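Local coordinates for COG1633: Uncharacterized conserved protein (Magnetospirillum magnetotacticum, PDB 2OH3) that is of unknown function but binds a zinc ion within a ferritin-like, rubrerythrin-type helical bundle, at residues L10-A15 with S71-W76. Sequence-based numbering, arbitrary orientation.
Sequences LAHAIA and SWQYRW
Ala15 on helix 6-33 and Tyr74 in the loop that runs over it come within 6.0 Å of each other, CA to CA. The methyl of Ala15 lies over one face of the Tyr74 ring, at its CG end rather than its centre, CB 3.5 Å from CG. Ser71 O lies over the centre of the opposite face, 3.8 Å from the ring plane. Chi1 of Tyr74 (64°) folds the ring back over this carbonyl, which accepts from both Tyr74 N and Arg75 N, leaving the other face to Ala15. The four long helices form the ferritin-like bundle of the rubrerythrins, and residues 71-76 belong to the long connection between helices 37-61 and 94-118. One helical turn before Ala15, Gln73 NE2 comes up obliquely to the His12 ring, level with CE1 and NE2 at 3.6 Å, too long for a bond; ring and amide planes are 84° apart. A water in the imidazole plane bridges them, 2.7 Å from His12 NE2 and accepting from Gln73 NE2 at 3.1 Å. Hydrogen bonds from His12 ND1 to Glu8 O and from Met70 N to Gln73 OE1 fix both groups for this bridge. With an alanine at His12, the water is likely to lose its anchor on the helix and Tyr111 its ring stack.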
# COMPACT_ATOMS: atom_id res chain seq x y z
N LEU A 10 -7.53 -10.31 15.56
CA LEU A 10 -6.22 -9.91 16.05
C LEU A 10 -5.23 -9.72 14.88
O LEU A 10 -4.43 -8.80 14.92
CB LEU A 10 -5.71 -10.91 17.07
CG LEU A 10 -6.56 -10.96 18.36
CD1 LEU A 10 -5.98 -12.00 19.28
CD2 LEU A 10 -6.64 -9.58 19.04
N ALA A 11 -5.32 -10.54 13.84
CA ALA A 11 -4.49 -10.37 12.64
C ALA A 11 -4.78 -9.05 11.98
O ALA A 11 -3.86 -8.34 11.54
CB ALA A 11 -4.68 -11.54 11.65
N HIS A 12 -6.06 -8.70 11.89
CA HIS A 12 -6.44 -7.42 11.34
C HIS A 12 -5.89 -6.27 12.20
O HIS A 12 -5.22 -5.36 11.74
CB HIS A 12 -7.95 -7.29 11.20
CG HIS A 12 -8.48 -7.79 9.90
ND1 HIS A 12 -8.74 -9.13 9.66
CD2 HIS A 12 -8.84 -7.13 8.77
CE1 HIS A 12 -9.22 -9.27 8.43
NE2 HIS A 12 -9.29 -8.07 7.88
N ALA A 13 -6.16 -6.34 13.49
CA ALA A 13 -5.70 -5.30 14.38
C ALA A 13 -4.19 -5.08 14.34
O ALA A 13 -3.74 -3.93 14.30
CB ALA A 13 -6.19 -5.60 15.80
N ILE A 14 -3.39 -6.15 14.34
CA ILE A 14 -1.94 -6.01 14.28
C ILE A 14 -1.52 -5.35 12.97
O ILE A 14 -0.63 -4.51 12.91
CB ILE A 14 -1.22 -7.37 14.38
CG1 ILE A 14 -1.36 -7.91 15.78
CG2 ILE A 14 0.26 -7.22 14.11
CD1 ILE A 14 -0.84 -9.34 15.93
N ALA A 15 -2.13 -5.79 11.89
CA ALA A 15 -1.74 -5.30 10.59
C ALA A 15 -2.10 -3.85 10.47
O ALA A 15 -1.33 -3.08 9.90
CB ALA A 15 -2.38 -6.15 9.50
N SER A 71 -2.64 -7.64 1.51
CA SER A 71 -2.34 -6.22 1.64
C SER A 71 -3.56 -5.31 1.62
O SER A 71 -3.61 -4.35 2.39
CB SER A 71 -1.35 -5.79 0.56
OG SER A 71 -1.79 -6.17 -0.73
N TRP A 72 -4.54 -5.59 0.76
CA TRP A 72 -5.71 -4.71 0.65
C TRP A 72 -6.59 -4.80 1.89
O TRP A 72 -7.36 -3.90 2.13
CB TRP A 72 -6.54 -4.94 -0.64
CG TRP A 72 -6.81 -6.36 -0.90
CD1 TRP A 72 -7.86 -7.12 -0.44
CD2 TRP A 72 -5.98 -7.22 -1.64
NE1 TRP A 72 -7.71 -8.43 -0.88
CE2 TRP A 72 -6.56 -8.50 -1.62
CE3 TRP A 72 -4.78 -7.04 -2.33
CZ2 TRP A 72 -5.99 -9.57 -2.26
CZ3 TRP A 72 -4.22 -8.09 -2.96
CH2 TRP A 72 -4.80 -9.33 -2.93
N GLN A 73 -6.43 -5.83 2.72
CA GLN A 73 -7.19 -5.90 3.96
C GLN A 73 -6.74 -4.92 5.04
O GLN A 73 -7.43 -4.77 6.05
CB GLN A 73 -7.15 -7.32 4.54
CG GLN A 73 -7.60 -8.37 3.56
CD GLN A 73 -7.72 -9.75 4.17
OE1 GLN A 73 -6.84 -10.58 3.99
NE2 GLN A 73 -8.81 -10.00 4.88
N TYR A 74 -5.58 -4.30 4.90
CA TYR A 74 -5.09 -3.47 6.01
C TYR A 74 -4.34 -2.21 5.57
O TYR A 74 -4.26 -1.30 6.35
CB TYR A 74 -4.24 -4.31 7.00
CG TYR A 74 -2.99 -4.86 6.35
CD1 TYR A 74 -1.86 -4.05 6.21
CD2 TYR A 74 -2.94 -6.16 5.79
CE1 TYR A 74 -0.75 -4.50 5.57
CE2 TYR A 74 -1.78 -6.62 5.16
CZ TYR A 74 -0.70 -5.75 5.06
OH TYR A 74 0.46 -6.10 4.45
N ARG A 75 -3.79 -2.17 4.36
CA ARG A 75 -3.06 -0.97 3.91
C ARG A 75 -3.95 0.28 3.87
O ARG A 75 -5.10 0.22 3.46
CB ARG A 75 -2.44 -1.18 2.54
CG ARG A 75 -1.18 -1.97 2.53
CD ARG A 75 -0.63 -2.00 1.15
NE ARG A 75 0.72 -2.53 1.14
CZ ARG A 75 1.51 -2.52 0.08
NH1 ARG A 75 1.04 -2.13 -1.07
NH2 ARG A 75 2.73 -3.01 0.17
N TRP A 76 -3.38 1.42 4.24
CA TRP A 76 -4.02 2.70 3.91
C TRP A 76 -4.27 2.83 2.42
O TRP A 76 -3.50 2.31 1.59
CB TRP A 76 -3.16 3.86 4.40
CG TRP A 76 -3.15 4.03 5.88
CD1 TRP A 76 -3.41 3.07 6.84
CD2 TRP A 76 -2.80 5.21 6.60
NE1 TRP A 76 -3.27 3.61 8.10
CE2 TRP A 76 -2.87 4.92 7.98
CE3 TRP A 76 -2.44 6.50 6.21
CZ2 TRP A 76 -2.64 5.86 8.96
CZ3 TRP A 76 -2.21 7.45 7.19
CH2 TRP A 76 -2.31 7.12 8.55
O HOH W 1 -10.64 -7.65 5.60